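Local coordinates for protein citryl-spermidine/3,4-dihydroxybenzoyl-citryl-spermidine:spermidine ligase (Bacillus anthracis, PDB 3TO3) that catalyses the ATP-dependent condensation of spermidine with N(8)-citryl-spermidine or its 3,4-dihydroxybenzoyl derivative in the biosynthesis of the siderophore petrobactin, at residues S22-V27 with K94-S99; V298-N303 with L366-R371. All coordinates share one frame; numbering follows the deposited sequence.

The two contacts differ in place and in chemistry. Interaction 1 is partly buried and lies away from the ATP site. It joins helix 18-37 to the end of strand 94-96 in the N-terminal antiparallel sheet, through charged side chains and water. Interaction 2 is fully buried and lies in the mixed sheet of the IucA/IucC region. It pairs strands 297-306 and 367-371 through backbone hydrogen bonds, and one of its residues, Lys299, reaches bound ATP. The contacts share no helix or strand. The centres of interaction 1 and interaction 2 are about 37 Å apart. The nearest atoms of interaction 1 and interaction 2 are about 19 Å apart. Along the chain, interaction 1 closes before interaction 2 opens.

Interaction 1 (S22-V27 with K94-S99); sequences SVRRRV and KQEIQS
Arg24 and Arg25 meet Glu96 in a salt-bridge network between a helix and a strand end. The arginines lie on helix 18-37. Glu96 ends strand 94-96, which pairs with strand 88-90 in the N-terminal antiparallel sheet. Arg25 grips the carboxylate side-on. Its NE bonds Glu96 OE1 at 2.7 Å, and this bond is nearly straight, 173° at the hydrogen. Its NH2 bonds Glu96 OE2 at 2.9 Å. Both oxygens are met on their syn sides, and the two flat groups are 29° apart. Arg24 comes from above the plane: its NH2 reaches Glu96 OE1 at 2.8 Å, with the guanidinium turned almost perpendicular to the carboxylate. OE1 therefore takes bonds from two arginines on opposite sides of its plane, which probably favours the charged form of the carboxylate. Ile97 O and Gln98 CA lie over one face of the Arg24 guanidinium. Elsewhere on these segments, Val23 and Val27 pack on helix 115-138, and Ile97 packs on helix 100-110. Leu86 touches both Arg25 and Glu96. Water adds further links. The Arg24 chain bends at chi3 (66°), which places NE to give a weak bond to one molecule; that water donates to Glu96 OE1 and to Ile97 O. Another accepts from Arg24 NH1 and donates to Gln98 O at 2.9 Å.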
loop_
_atom_site.group_PDB
_atom_site.type_symbol
_atom_site.label_atom_id
_atom_site.label_comp_id
_atom_site.label_asym_id
_atom_site.label_seq_id
_atom_site.Cartn_x
_atom_site.Cartn_y
_atom_site.Cartn_z
ATOM N N SER B 22 26.003 6.088 -6.653
ATOM C CA SER B 22 26.476 6.315 -5.271
ATOM C C SER B 22 25.475 5.859 -4.231
ATOM O O SER B 22 25.870 5.295 -3.224
ATOM C CB SER B 22 26.796 7.777 -4.975
ATOM O OG SER B 22 26.816 8.506 -6.167
ATOM N N VAL B 23 24.191 6.119 -4.449
ATOM C CA VAL B 23 23.195 5.760 -3.433
ATOM C C VAL B 23 23.059 4.269 -3.372
ATOM O O VAL B 23 22.998 3.687 -2.299
ATOM C CB VAL B 23 21.842 6.469 -3.637
ATOM C CG1 VAL B 23 20.706 5.838 -2.771
ATOM C CG2 VAL B 23 22.005 7.941 -3.283
ATOM N N ARG B 24 23.052 3.642 -4.534
ATOM C CA ARG B 24 22.960 2.186 -4.581
ATOM C C ARG B 24 24.137 1.588 -3.813
ATOM O O ARG B 24 23.980 0.669 -2.998
ATOM C CB ARG B 24 22.985 1.683 -6.021
ATOM C CG ARG B 24 22.702 0.207 -6.155
ATOM C CD ARG B 24 23.069 -0.243 -7.535
ATOM N NE ARG B 24 24.509 -0.148 -7.753
ATOM C CZ ARG B 24 25.061 -0.095 -8.958
ATOM N NH1 ARG B 24 24.292 -0.110 -10.050
ATOM N NH2 ARG B 24 26.373 -0.011 -9.073
ATOM N N ARG B 25 25.317 2.134 -4.072
ATOM C CA ARG B 25 26.510 1.626 -3.450
ATOM C C ARG B 25 26.433 1.816 -1.935
ATOM O O ARG B 25 26.790 0.915 -1.177
ATOM C CB ARG B 25 27.754 2.310 -4.032
ATOM C CG ARG B 25 28.166 1.685 -5.340
ATOM C CD ARG B 25 29.091 2.586 -6.084
ATOM N NE ARG B 25 29.599 1.942 -7.286
ATOM C CZ ARG B 25 30.498 2.492 -8.090
ATOM N NH1 ARG B 25 31.003 3.678 -7.774
ATOM N NH2 ARG B 25 30.906 1.855 -9.192
ATOM N N ARG B 26 25.968 2.986 -1.507
ATOM C CA ARG B 26 25.864 3.274 -0.090
ATOM C C ARG B 26 24.878 2.308 0.594
ATOM O O ARG B 26 25.170 1.757 1.665
ATOM C CB ARG B 26 25.453 4.721 0.152
ATOM C CG ARG B 26 25.158 5.023 1.618
ATOM C CD ARG B 26 24.475 6.367 1.834
ATOM N NE ARG B 26 23.963 6.403 3.195
ATOM C CZ ARG B 26 23.241 7.384 3.731
ATOM N NH1 ARG B 26 22.940 8.483 3.024
ATOM N NH2 ARG B 26 22.833 7.275 5.001
ATOM N N VAL B 27 23.729 2.085 -0.039
ATOM C CA VAL B 27 22.701 1.257 0.558
ATOM C C VAL B 27 23.156 -0.187 0.647
ATOM O O VAL B 27 22.896 -0.858 1.632
ATOM C CB VAL B 27 21.352 1.378 -0.193
ATOM C CG1 VAL B 27 20.406 0.272 0.229
ATOM C CG2 VAL B 27 20.709 2.757 0.066
ATOM N N LYS B 94 33.659 -11.646 -12.554
ATOM C CA LYS B 94 33.456 -10.819 -11.394
ATOM C C LYS B 94 32.692 -9.583 -11.857
ATOM O O LYS B 94 33.003 -9.012 -12.902
ATOM C CB LYS B 94 34.804 -10.431 -10.810
ATOM C CG LYS B 94 35.517 -11.565 -10.124
ATOM C CD LYS B 94 36.745 -11.054 -9.364
ATOM C CE LYS B 94 37.083 -11.952 -8.160
ATOM N NZ LYS B 94 38.281 -11.488 -7.379
ATOM N N GLN B 95 31.660 -9.201 -11.122
ATOM C CA GLN B 95 30.952 -7.973 -11.433
ATOM C C GLN B 95 30.383 -7.307 -10.182
ATOM O O GLN B 95 29.834 -7.964 -9.298
ATOM C CB GLN B 95 29.840 -8.237 -12.451
ATOM C CG GLN B 95 29.106 -6.974 -12.903
ATOM C CD GLN B 95 27.986 -7.256 -13.900
ATOM O OE1 GLN B 95 27.758 -8.407 -14.294
ATOM N NE2 GLN B 95 27.274 -6.201 -14.309
ATOM N N GLU B 96 30.487 -5.991 -10.124
ATOM C CA GLU B 96 29.890 -5.252 -9.036
ATOM C C GLU B 96 28.396 -5.534 -9.067
ATOM O O GLU B 96 27.777 -5.507 -10.137
ATOM C CB GLU B 96 30.128 -3.762 -9.229
ATOM C CG GLU B 96 29.322 -2.870 -8.267
ATOM C CD GLU B 96 29.476 -1.367 -8.559
ATOM O OE1 GLU B 96 28.814 -0.605 -7.823
ATOM O OE2 GLU B 96 30.231 -0.954 -9.503
ATOM N N ILE B 97 27.804 -5.784 -7.904
ATOM C CA ILE B 97 26.385 -6.117 -7.865
ATOM C C ILE B 97 25.495 -4.910 -8.192
ATOM O O ILE B 97 25.709 -3.824 -7.675
ATOM C CB ILE B 97 25.979 -6.770 -6.537
ATOM C CG1 ILE B 97 24.491 -7.120 -6.575
ATOM C CG2 ILE B 97 26.282 -5.875 -5.398
ATOM C CD1 ILE B 97 24.109 -8.070 -7.777
ATOM N N GLN B 98 24.600 -5.079 -9.161
ATOM C CA GLN B 98 23.625 -4.051 -9.541
ATOM C C GLN B 98 22.217 -4.145 -8.945
ATOM O O GLN B 98 21.430 -3.195 -9.022
ATOM C CB GLN B 98 23.474 -4.062 -11.047
ATOM C CG GLN B 98 24.729 -4.434 -11.756
ATOM C CD GLN B 98 25.144 -3.349 -12.685
ATOM O OE1 GLN B 98 25.084 -3.517 -13.907
ATOM N NE2 GLN B 98 25.529 -2.199 -12.120
ATOM N N SER B 99 21.903 -5.271 -8.336
ATOM C CA SER B 99 20.542 -5.506 -7.912
ATOM C C SER B 99 20.516 -5.903 -6.454
ATOM O O SER B 99 20.888 -7.032 -6.115
ATOM C CB SER B 99 19.953 -6.655 -8.742
ATOM O OG SER B 99 18.671 -6.987 -8.254
HETATM O O HOH W 1 26.532 -1.556 -6.280
HETATM O O HOH W 2 21.280 -0.724 -10.571
HETATM O O HOH W 3 27.852 -0.174 -11.794
#

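Interaction 2 (V298-N303 with L366-R371); sequences VKVSLN and LGCIWR. With ATP (adenosine-5'-triphosphate), chain E.
Val298, Lys299 and Val300 pair antiparallel with Trp370, Ile369 and Cys368, the strand axes 4.7 Å apart at closest approach. Lys299 and Ile369 form the hydrogen-bonded pair: Lys299 N to Ile369 O is 2.8 Å and Ile369 N to Lys299 O is 2.9 Å. Ser301 N adds a longer bond to Gly367 O, 3.3 Å. The flanking pairs are non-hydrogen-bonded.

Val298, Val300, Cys368 and Trp370 share one apolar face. Cys368 SG touches Val298 CG1 at 3.5 Å and sits over one face of the Trp370 indole, near its rim. Val298 and Trp370 lie side by side, CG2 to CD1 4.2 Å. Pro245 of strand 241-246 packs against this face.

Lys299 and Ile369 point to the other face. Lys299 is fully extended, with CG anti to the backbone N (chi1 180°). Its NZ hydrogen-bonds ATP O2B at 2.8 Å, though the position of NZ is less certain. Asp459, a magnesium ligand, forms a salt bridge with Arg371 and, with the same caution over NZ, one with Lys299. Arg371 also pairs with Glu349. These acids probably offset the like charges of Lys299 and Arg371 near the ATP phosphates; of the two, Lys299 is the one hydrogen-bonded to ATP.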
loop_
_atom_site.group_PDB
_atom_site.type_symbol
_atom_site.label_atom_id
_atom_site.label_comp_id
_atom_site.label_asym_id
_atom_site.label_seq_id
_atom_site.Cartn_x
_atom_site.Cartn_y
_atom_site.Cartn_z
ATOM N N VAL B 298 4.731 21.170 15.543
ATOM C CA VAL B 298 3.598 20.279 15.532
ATOM C C VAL B 298 4.110 18.911 15.106
ATOM O O VAL B 298 4.784 18.770 14.059
ATOM C CB VAL B 298 2.554 20.809 14.551
ATOM C CG1 VAL B 298 1.276 20.187 14.797
ATOM C CG2 VAL B 298 2.373 22.272 14.795
ATOM N N LYS B 299 3.849 17.914 15.937
ATOM C CA LYS B 299 4.167 16.543 15.583
ATOM C C LYS B 299 2.850 15.840 15.340
ATOM O O LYS B 299 2.016 15.723 16.261
ATOM C CB LYS B 299 4.987 15.847 16.675
ATOM C CG LYS B 299 5.357 14.395 16.380
ATOM C CD LYS B 299 6.328 13.843 17.424
ATOM C CE LYS B 299 7.013 12.578 16.935
ATOM N NZ LYS B 299 7.893 11.976 17.992
ATOM N N VAL B 300 2.646 15.396 14.099
ATOM C CA VAL B 300 1.331 14.905 13.710
ATOM C C VAL B 300 1.382 13.506 13.136
ATOM O O VAL B 300 2.437 13.039 12.722
ATOM C CB VAL B 300 0.645 15.850 12.716
ATOM C CG1 VAL B 300 0.363 17.172 13.374
ATOM C CG2 VAL B 300 1.541 16.075 11.483
ATOM N N SER B 301 0.239 12.826 13.149
ATOM C CA SER B 301 0.154 11.466 12.625
ATOM C C SER B 301 0.482 11.423 11.123
ATOM O O SER B 301 0.052 12.289 10.365
ATOM C CB SER B 301 -1.257 10.938 12.847
ATOM O OG SER B 301 -1.440 10.617 14.210
ATOM N N LEU B 302 1.261 10.443 10.689
ATOM C CA LEU B 302 1.455 10.267 9.259
ATOM C C LEU B 302 1.447 8.798 8.925
ATOM O O LEU B 302 2.273 8.049 9.437
ATOM C CB LEU B 302 2.765 10.911 8.868
ATOM C CG LEU B 302 3.033 11.228 7.409
ATOM C CD1 LEU B 302 2.004 12.221 6.833
ATOM C CD2 LEU B 302 4.481 11.746 7.304
ATOM N N ASN B 303 0.582 8.332 8.035
ATOM C CA ASN B 303 0.665 6.908 7.876
ATOM C C ASN B 303 1.516 6.602 6.654
ATOM O O ASN B 303 1.015 6.249 5.598
ATOM C CB ASN B 303 -0.762 6.405 7.593
ATOM C CG ASN B 303 -1.502 5.960 8.855
ATOM O OD1 ASN B 303 -1.880 6.781 9.714
ATOM N ND2 ASN B 303 -1.728 4.658 8.963
ATOM N N LEU B 366 -4.851 9.836 13.870
ATOM C CA LEU B 366 -5.153 11.247 13.988
ATOM C C LEU B 366 -4.772 11.785 15.371
ATOM O O LEU B 366 -5.569 11.761 16.294
ATOM C CB LEU B 366 -6.661 11.339 13.786
ATOM C CG LEU B 366 -7.308 12.654 13.457
ATOM C CD1 LEU B 366 -6.556 13.298 12.361
ATOM C CD2 LEU B 366 -8.693 12.277 13.024
ATOM N N GLY B 367 -3.674 12.495 15.455
ATOM C CA GLY B 367 -3.163 12.837 16.751
ATOM C C GLY B 367 -2.204 13.963 16.560
ATOM O O GLY B 367 -1.637 14.104 15.492
ATOM N N CYS B 368 -1.999 14.748 17.607
ATOM C CA CYS B 368 -1.091 15.863 17.544
ATOM C C CYS B 368 -0.390 16.095 18.870
ATOM O O CYS B 368 -1.024 16.076 19.920
ATOM C CB CYS B 368 -1.872 17.117 17.128
ATOM S SG CYS B 368 -0.880 18.639 17.115
ATOM N N ILE B 369 0.909 16.379 18.821
ATOM C CA ILE B 369 1.639 16.864 19.989
ATOM C C ILE B 369 2.355 18.165 19.648
ATOM O O ILE B 369 3.036 18.249 18.632
ATOM C CB ILE B 369 2.696 15.869 20.463
ATOM C CG1 ILE B 369 2.052 14.602 20.995
ATOM C CG2 ILE B 369 3.590 16.515 21.537
ATOM C CD1 ILE B 369 2.964 13.363 20.939
ATOM N N TRP B 370 2.211 19.181 20.491
ATOM C CA TRP B 370 2.891 20.459 20.261
ATOM C C TRP B 370 4.162 20.470 21.066
ATOM O O TRP B 370 4.192 19.948 22.163
ATOM C CB TRP B 370 2.033 21.637 20.675
ATOM C CG TRP B 370 0.956 22.011 19.734
ATOM C CD1 TRP B 370 1.056 22.902 18.719
ATOM C CD2 TRP B 370 -0.414 21.550 19.729
ATOM N NE1 TRP B 370 -0.154 23.044 18.083
ATOM C CE2 TRP B 370 -1.072 22.210 18.668
ATOM C CE3 TRP B 370 -1.143 20.646 20.513
ATOM C CZ2 TRP B 370 -2.434 21.989 18.355
ATOM C CZ3 TRP B 370 -2.498 20.435 20.208
ATOM C CH2 TRP B 370 -3.122 21.104 19.127
ATOM N N ARG B 371 5.226 21.055 20.523
ATOM C CA ARG B 371 6.504 21.076 21.234
ATOM C C ARG B 371 7.155 22.466 21.188
ATOM O O ARG B 371 7.011 23.178 20.186
ATOM C CB ARG B 371 7.423 19.987 20.676
ATOM C CG ARG B 371 8.880 20.275 20.796
ATOM C CD ARG B 371 9.706 18.993 20.744
ATOM N NE ARG B 371 9.697 18.340 19.450
ATOM C CZ ARG B 371 9.650 17.018 19.287
ATOM N NH1 ARG B 371 9.595 16.212 20.332
ATOM N NH2 ARG B 371 9.659 16.498 18.073
HETATM P PB ATP E . 10.186 11.491 15.314
HETATM O O1B ATP E . 9.044 11.893 14.415
HETATM O O2B ATP E . 9.691 10.522 16.355
HETATM O O3B ATP E . 10.807 12.773 15.981
HETATM P PA ATP E . 11.119 9.517 13.694
HETATM O O1A ATP E . 9.652 9.397 13.328
HETATM O O2A ATP E . 11.617 8.336 14.519
HETATM O O3A ATP E . 11.344 10.827 14.501
HETATM O "O5'" ATP E . 11.924 9.599 12.348
HETATM C "C5'" ATP E . 13.111 10.296 12.274
HETATM C "C4'" ATP E . 13.957 10.006 11.166
HETATM O "O4'" ATP E . 15.327 10.439 11.464
HETATM C "C3'" ATP E . 14.030 8.545 10.934
HETATM O "O3'" ATP E . 13.592 8.248 9.665
HETATM C "C2'" ATP E . 15.455 8.205 11.100
HETATM O "O2'" ATP E . 15.830 7.232 10.219
HETATM C "C1'" ATP E . 16.125 9.503 10.805
HETATM N N9 ATP E . 17.507 9.593 11.192
HETATM C C8 ATP E . 18.493 10.000 10.373
HETATM N N7 ATP E . 19.642 9.964 11.062
HETATM C C5 ATP E . 19.395 9.543 12.323
HETATM C C6 ATP E . 20.212 9.330 13.443
HETATM N N6 ATP E . 21.624 9.574 13.345
HETATM N N1 ATP E . 19.650 8.896 14.595
HETATM C C2 ATP E . 18.322 8.670 14.666
HETATM N N3 ATP E . 17.509 8.863 13.603
HETATM C C4 ATP E . 18.015 9.299 12.419
#